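Local structure of 11S globulin isoform 1 (Cocos nucifera, 5WPW) at residues 20-28 and 41-50; 154-162 and 204-212. The protein serves as a seed storage globulin of coconut, a nutrient reservoir built as a hexamer, and is a potential food allergen. The protein carries 2 engineered substitutions. All coordinates share one frame; numbering follows the deposited sequence.

Contact 1 (20-28 and 41-50); sequences EAGVTDYFD and TIRRVIEPRG
The guanidinium of Arg43 meets Asp25 at its edge, near its own plane: Arg43 NH1 makes a salt bridge with Asp25 OD2 at 3.4 Å, its hydrogen bond weak, and carboxylate and guanidinium planes stand 88° apart. Beyond it, the Phe27 ring stands steeply to the guanidinium, with Phe27 CZ 4.2 Å from Arg43 NH2. Phe27 CD1 comes within 3.5 Å of Thr41 CG2, and Tyr26 CD2 lies 3.8 Å from Ile42 CG2; both methyls approach their rings obliquely. Arg43 reaches the carboxylate because CG sits anti to the backbone N (chi1 -177°) and the chain bends at chi3. Thr24 OG1 lies at the edge of the Arg44 guanidinium, and both side chains turn to Glu211, which takes a salt bridge from Arg44 and a hydrogen bond with Thr24. Along the backbones, Val23 with Val45 and Asp25 with Arg43 are hydrogen-bonded pairs, Val45 N reaching Val23 O at 2.8 Å. Glu47 N to Ala21 O, 2.8 Å, adds a further bond where the strand gives way to a type II turn. With strand axes 4.5 Å apart and running at 166°, this is an antiparallel ladder in a seven-stranded sheet of the N-terminal cupin domain.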
# COMPACT_ATOMS: atom_id res chain seq x y z
N GLU A 20 46.24 4.44 3.47
CA GLU A 20 47.30 3.44 3.39
C GLU A 20 47.12 2.51 2.19
O GLU A 20 48.09 2.22 1.47
CB GLU A 20 47.33 2.63 4.69
CG GLU A 20 48.41 1.57 4.78
CD GLU A 20 48.38 0.85 6.11
OE1 GLU A 20 47.41 0.09 6.37
OE2 GLU A 20 49.32 1.05 6.91
N ALA A 21 45.89 2.04 1.95
CA ALA A 21 45.62 1.03 0.92
C ALA A 21 44.62 1.52 -0.12
O ALA A 21 43.90 0.71 -0.72
CB ALA A 21 45.13 -0.27 1.55
N GLY A 22 44.56 2.83 -0.35
CA GLY A 22 43.69 3.36 -1.37
C GLY A 22 43.58 4.87 -1.24
O GLY A 22 44.25 5.49 -0.41
N VAL A 23 42.73 5.45 -2.11
CA VAL A 23 42.46 6.88 -2.16
C VAL A 23 40.96 7.11 -2.35
O VAL A 23 40.26 6.32 -3.00
CB VAL A 23 43.23 7.62 -3.28
CG1 VAL A 23 44.68 7.17 -3.36
CG2 VAL A 23 42.54 7.46 -4.62
N THR A 24 40.48 8.23 -1.80
CA THR A 24 39.09 8.68 -1.92
C THR A 24 39.07 10.05 -2.58
O THR A 24 39.64 11.00 -2.04
CB THR A 24 38.41 8.74 -0.55
OG1 THR A 24 38.56 7.48 0.12
CG2 THR A 24 36.93 9.06 -0.70
N ASP A 25 38.41 10.15 -3.73
CA ASP A 25 38.27 11.40 -4.47
C ASP A 25 36.89 11.97 -4.18
O ASP A 25 35.89 11.25 -4.30
CB ASP A 25 38.42 11.17 -5.97
CG ASP A 25 39.74 10.56 -6.33
OD1 ASP A 25 40.70 10.80 -5.57
OD2 ASP A 25 39.81 9.82 -7.33
N TYR A 26 36.83 13.23 -3.79
CA TYR A 26 35.54 13.86 -3.48
C TYR A 26 35.19 14.88 -4.57
O TYR A 26 35.98 15.80 -4.84
CB TYR A 26 35.56 14.53 -2.11
CG TYR A 26 35.89 13.61 -0.94
CD1 TYR A 26 37.21 13.25 -0.66
CD2 TYR A 26 34.89 13.13 -0.09
CE1 TYR A 26 37.52 12.42 0.41
CE2 TYR A 26 35.20 12.29 1.00
CZ TYR A 26 36.52 11.94 1.24
OH TYR A 26 36.87 11.12 2.30
N PHE A 27 34.03 14.72 -5.19
CA PHE A 27 33.47 15.82 -5.96
C PHE A 27 32.91 16.86 -5.00
O PHE A 27 32.58 16.56 -3.85
CB PHE A 27 32.39 15.35 -6.93
CG PHE A 27 32.86 14.36 -7.97
CD1 PHE A 27 33.14 13.05 -7.63
CD2 PHE A 27 32.99 14.75 -9.31
CE1 PHE A 27 33.56 12.15 -8.60
CE2 PHE A 27 33.40 13.86 -10.27
CZ PHE A 27 33.69 12.55 -9.91
N ASP A 28 32.80 18.11 -5.47
CA ASP A 28 32.45 19.21 -4.57
C ASP A 28 30.93 19.30 -4.43
O ASP A 28 30.25 19.79 -5.33
CB ASP A 28 33.03 20.53 -5.06
CG ASP A 28 32.66 21.69 -4.14
OD1 ASP A 28 32.26 21.45 -2.99
OD2 ASP A 28 32.77 22.86 -4.58
N THR A 41 28.91 13.10 -4.34
CA THR A 41 29.51 11.99 -5.07
C THR A 41 30.94 11.80 -4.59
O THR A 41 31.65 12.78 -4.29
CB THR A 41 29.49 12.22 -6.59
OG1 THR A 41 28.14 12.26 -7.08
CG2 THR A 41 30.21 11.09 -7.32
N ILE A 42 31.35 10.55 -4.46
CA ILE A 42 32.73 10.23 -4.13
C ILE A 42 33.18 9.07 -5.00
O ILE A 42 32.38 8.20 -5.38
CB ILE A 42 32.92 9.91 -2.63
CG1 ILE A 42 32.43 8.51 -2.29
CG2 ILE A 42 32.24 10.93 -1.74
CD1 ILE A 42 32.43 8.22 -0.79
N ARG A 43 34.46 9.08 -5.34
CA ARG A 43 35.10 7.96 -6.01
C ARG A 43 36.17 7.40 -5.09
O ARG A 43 36.94 8.16 -4.50
CB ARG A 43 35.73 8.37 -7.35
CG ARG A 43 36.35 7.19 -8.10
CD ARG A 43 37.36 7.64 -9.15
NE ARG A 43 36.70 8.37 -10.23
CZ ARG A 43 37.20 9.45 -10.80
NH1 ARG A 43 38.37 9.93 -10.40
NH2 ARG A 43 36.52 10.07 -11.77
N ARG A 44 36.22 6.08 -4.96
CA ARG A 44 37.23 5.41 -4.16
C ARG A 44 38.02 4.42 -4.99
O ARG A 44 37.46 3.70 -5.83
CB ARG A 44 36.62 4.67 -2.99
CG ARG A 44 36.71 5.39 -1.72
CD ARG A 44 36.39 4.45 -0.61
NE ARG A 44 35.05 4.68 -0.09
CZ ARG A 44 34.75 5.62 0.79
NH1 ARG A 44 33.51 5.76 1.21
NH2 ARG A 44 35.71 6.42 1.25
N VAL A 45 39.33 4.34 -4.73
CA VAL A 45 40.17 3.28 -5.26
C VAL A 45 40.73 2.52 -4.07
O VAL A 45 41.32 3.12 -3.16
CB VAL A 45 41.31 3.83 -6.14
CG1 VAL A 45 42.27 2.72 -6.48
CG2 VAL A 45 40.75 4.42 -7.39
N ILE A 46 40.52 1.21 -4.06
CA ILE A 46 40.91 0.34 -2.95
C ILE A 46 41.90 -0.67 -3.51
O ILE A 46 41.52 -1.57 -4.27
CB ILE A 46 39.70 -0.37 -2.31
CG1 ILE A 46 38.68 0.64 -1.78
CG2 ILE A 46 40.15 -1.29 -1.18
CD1 ILE A 46 37.40 -0.02 -1.30
N GLU A 47 43.18 -0.51 -3.14
CA GLU A 47 44.20 -1.42 -3.60
C GLU A 47 43.88 -2.84 -3.14
O GLU A 47 43.10 -3.03 -2.21
CB GLU A 47 45.58 -1.01 -3.08
CG GLU A 47 45.92 0.45 -3.25
CD GLU A 47 45.86 0.89 -4.69
OE1 GLU A 47 45.61 2.10 -4.92
OE2 GLU A 47 46.05 0.03 -5.58
N PRO A 48 44.47 -3.84 -3.79
CA PRO A 48 44.33 -5.21 -3.31
C PRO A 48 44.73 -5.31 -1.84
O PRO A 48 45.64 -4.62 -1.37
CB PRO A 48 45.26 -6.01 -4.22
CG PRO A 48 45.30 -5.21 -5.48
CD PRO A 48 45.20 -3.77 -5.08
N ARG A 49 43.99 -6.14 -1.10
CA ARG A 49 44.14 -6.36 0.34
C ARG A 49 43.79 -5.13 1.17
O ARG A 49 44.08 -5.11 2.38
CB ARG A 49 45.55 -6.88 0.68
CG ARG A 49 45.67 -8.42 0.60
CD ARG A 49 45.10 -8.98 -0.69
NE ARG A 49 45.28 -10.43 -0.80
CZ ARG A 49 44.64 -11.21 -1.67
NH1 ARG A 49 43.76 -10.68 -2.52
NH2 ARG A 49 44.88 -12.51 -1.70
N GLY A 50 43.16 -4.12 0.57
CA GLY A 50 42.70 -2.95 1.30
C GLY A 50 41.28 -3.14 1.82
O GLY A 50 40.41 -3.65 1.11

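Contact 2 (154-162 and 204-212)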
# COMPACT_ATOMS: atom_id res chain seq x y z
N ARG A 154 27.29 13.48 5.89
CA ARG A 154 27.88 13.25 7.20
C ARG A 154 28.21 11.76 7.30
O ARG A 154 27.30 10.92 7.31
CB ARG A 154 26.95 13.68 8.34
CG ARG A 154 26.07 14.92 8.09
CD ARG A 154 26.62 16.22 8.72
NE ARG A 154 26.99 16.07 10.13
CZ ARG A 154 26.40 16.68 11.16
NH1 ARG A 154 25.39 17.52 10.97
NH2 ARG A 154 26.85 16.47 12.39
N GLN A 155 29.50 11.45 7.39
CA GLN A 155 29.98 10.09 7.57
C GLN A 155 30.45 9.87 9.00
O GLN A 155 31.23 10.66 9.53
CB GLN A 155 31.13 9.79 6.60
CG GLN A 155 31.31 8.31 6.29
CD GLN A 155 32.75 7.94 5.99
OE1 GLN A 155 33.67 8.70 6.26
NE2 GLN A 155 32.94 6.75 5.43
N PHE A 156 29.98 8.78 9.61
CA PHE A 156 30.25 8.42 11.00
C PHE A 156 31.10 7.16 10.98
O PHE A 156 30.59 6.07 10.70
CB PHE A 156 28.96 8.17 11.78
CG PHE A 156 28.04 9.38 11.88
CD1 PHE A 156 27.35 9.85 10.78
CD2 PHE A 156 27.87 10.03 13.10
CE1 PHE A 156 26.49 10.96 10.90
CE2 PHE A 156 27.02 11.12 13.23
CZ PHE A 156 26.33 11.59 12.13
N LEU A 157 32.39 7.30 11.27
CA LEU A 157 33.29 6.15 11.28
C LEU A 157 33.08 5.34 12.55
O LEU A 157 33.01 5.90 13.65
CB LEU A 157 34.75 6.61 11.22
CG LEU A 157 35.16 7.34 9.96
CD1 LEU A 157 36.37 8.19 10.28
CD2 LEU A 157 35.46 6.33 8.88
N LEU A 158 32.95 4.02 12.40
CA LEU A 158 32.94 3.16 13.58
C LEU A 158 34.36 2.84 14.05
O LEU A 158 34.56 2.50 15.22
CB LEU A 158 32.19 1.85 13.28
CG LEU A 158 30.66 1.83 13.16
CD1 LEU A 158 30.13 0.40 13.29
CD2 LEU A 158 30.02 2.73 14.18
N ALA A 159 35.33 2.95 13.16
CA ALA A 159 36.72 2.72 13.52
C ALA A 159 37.59 3.63 12.68
O ALA A 159 37.19 4.03 11.58
CB ALA A 159 37.11 1.26 13.30
N GLY A 160 38.76 3.97 13.20
CA GLY A 160 39.75 4.69 12.41
C GLY A 160 39.63 6.20 12.48
O GLY A 160 39.02 6.78 13.37
N ARG A 161 40.29 6.84 11.50
CA ARG A 161 40.38 8.29 11.37
C ARG A 161 40.58 8.61 9.89
O ARG A 161 41.05 7.77 9.12
CB ARG A 161 41.55 8.90 12.16
CG ARG A 161 41.56 8.62 13.66
CD ARG A 161 42.93 8.96 14.25
NE ARG A 161 43.11 10.39 14.50
CZ ARG A 161 44.23 11.06 14.23
NH1 ARG A 161 45.26 10.42 13.68
NH2 ARG A 161 44.32 12.36 14.49
N GLN A 162 40.23 9.84 9.50
CA GLN A 162 40.30 10.19 8.09
C GLN A 162 40.48 11.70 7.92
O GLN A 162 39.72 12.48 8.50
CB GLN A 162 39.04 9.73 7.34
CG GLN A 162 38.84 10.37 5.96
CD GLN A 162 39.52 9.61 4.82
OE1 GLN A 162 40.50 8.88 5.04
NE2 GLN A 162 39.01 9.78 3.60
N CYS A 204 41.16 4.45 18.70
CA CYS A 204 41.99 4.60 17.50
C CYS A 204 42.75 5.93 17.50
O CYS A 204 42.86 6.59 16.47
CB CYS A 204 41.16 4.46 16.22
SG CYS A 204 40.54 2.78 15.90
N ARG A 205 43.29 6.31 18.66
CA ARG A 205 43.85 7.65 18.86
C ARG A 205 44.88 8.02 17.80
O ARG A 205 44.77 9.08 17.16
CB ARG A 205 44.50 7.73 20.23
CG ARG A 205 43.55 7.79 21.36
CD ARG A 205 44.33 8.18 22.59
NE ARG A 205 44.70 9.60 22.61
CZ ARG A 205 45.68 10.09 23.36
NH1 ARG A 205 46.36 9.29 24.17
NH2 ARG A 205 45.97 11.38 23.33
N ASP A 206 45.91 7.21 17.63
CA ASP A 206 47.09 7.62 16.86
C ASP A 206 47.19 6.91 15.51
O ASP A 206 48.28 6.79 14.95
CB ASP A 206 48.36 7.38 17.69
CG ASP A 206 48.32 6.05 18.43
OD1 ASP A 206 47.91 5.04 17.82
OD2 ASP A 206 48.71 6.02 19.62
N ASP A 207 46.06 6.46 14.98
CA ASP A 207 46.04 5.80 13.68
C ASP A 207 46.42 6.78 12.58
O ASP A 207 45.97 7.93 12.57
CB ASP A 207 44.65 5.19 13.43
CG ASP A 207 44.67 4.11 12.36
OD1 ASP A 207 45.61 4.08 11.53
OD2 ASP A 207 43.72 3.28 12.33
N THR A 208 47.27 6.34 11.65
CA THR A 208 47.67 7.16 10.52
C THR A 208 47.26 6.54 9.18
O THR A 208 47.62 7.06 8.13
CB THR A 208 49.18 7.42 10.54
OG1 THR A 208 49.50 8.43 9.57
CG2 THR A 208 49.96 6.17 10.18
N ARG A 209 46.49 5.45 9.20
CA ARG A 209 46.17 4.74 7.97
C ARG A 209 45.04 5.37 7.17
O ARG A 209 44.96 5.16 5.96
CB ARG A 209 45.82 3.28 8.28
CG ARG A 209 46.86 2.55 9.12
CD ARG A 209 46.37 1.16 9.54
NE ARG A 209 45.25 1.24 10.48
CZ ARG A 209 44.44 0.22 10.75
NH1 ARG A 209 44.63 -0.95 10.16
NH2 ARG A 209 43.44 0.36 11.62
N GLY A 210 44.16 6.15 7.80
CA GLY A 210 42.98 6.61 7.06
C GLY A 210 41.88 5.55 7.05
O GLY A 210 41.90 4.60 7.84
N GLU A 211 40.92 5.72 6.13
CA GLU A 211 39.75 4.85 6.11
C GLU A 211 39.88 3.65 5.17
O GLU A 211 38.97 2.81 5.13
CB GLU A 211 38.50 5.66 5.75
CG GLU A 211 38.55 6.26 4.39
CD GLU A 211 37.16 6.62 3.86
OE1 GLU A 211 36.15 6.10 4.41
OE2 GLU A 211 37.09 7.41 2.90
N ILE A 212 40.97 3.54 4.42
CA ILE A 212 41.27 2.34 3.66
C ILE A 212 42.63 1.85 4.13
O ILE A 212 43.64 2.52 3.90
CB ILE A 212 41.28 2.59 2.15
CG1 ILE A 212 39.99 3.30 1.72
CG2 ILE A 212 41.49 1.29 1.41
CD1 ILE A 212 40.07 3.92 0.31
O HOH W 1 34.98 4.35 5.79
O HOH W 2 42.36 5.10 10.44
O HOH W 3 43.86 7.62 10.06
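Arg161 reaches across to the turn Cys204-Asp207, and its side chain can be followed atom by atom. From CB the chain runs out to Arg161 CG, 3.7 Å from Cys204 O. Arg161 CD is nearer to Cys204 O, at 3.2 Å. With CG anti to the carbonyl carbon (chi1 -57°), a bend at chi3 lays the guanidinium over the turn, so that Arg205 O sits above one face, offset toward the rim. At the tip, Arg161 NH1 donates to Asp207 O over 2.8 Å, the acceptor lying 5° out of the guanidinium plane, while NE has a salt-bridge partner in Glu177. The turn is type I and follows helix 196-202; at its end Asp207 OD1 accepts from Arg209 N, an Asx turn, and Arg209 grips the carboxylate side-on with NE and NH2. The segment leads into strand 212-214, which pairs with strand 50-57 of the N-terminal cupin domain, as strand 155-157 does. Gly160 N donates to Cys204 SG at 3.4 Å, and Gly210 CA approaches Arg161 O at 3.1 Å in a CA-H...O contact. One water accepts from Arg161 N and may donate to Gly210 O, while another accepts from Gly210 N. Farther along, Glu211 extends beyond CG between two amides: Gln155 NE2 gives a weak bond to Glu211 OE1 at 3.4 Å, and Glu211 CG packs 3.3 Å from Gln162 OE1. Amide and carboxylate planes of Gln162 and Glu211 are 62° apart; Glu211 OE2 is bound by Arg44, and Gln162 NE2 probably by Tyr26. Asp206 is salt-bridged to Arg394 of the second subunit.

Contact 1 closes before contact 2 opens along the chain, yet their centres lie only about 14 Å apart, on the same side of the chain's centre. Contact 1 belongs to the seven-stranded sheet. Contact 2 borders the second sheet, through strand 155-157 and the approach to strand 212-214, and includes the start of the short pair 161-163 with 175-177. The two meet directly: Arg44 NH2 forms a salt bridge to Glu211 OE2, and Tyr26 OH a probable hydrogen bond with Gln162 NE2 at 2.8 Å. Polar side chains therefore tie the sheets together, while contact 2 alone touches another subunit of the hexamer.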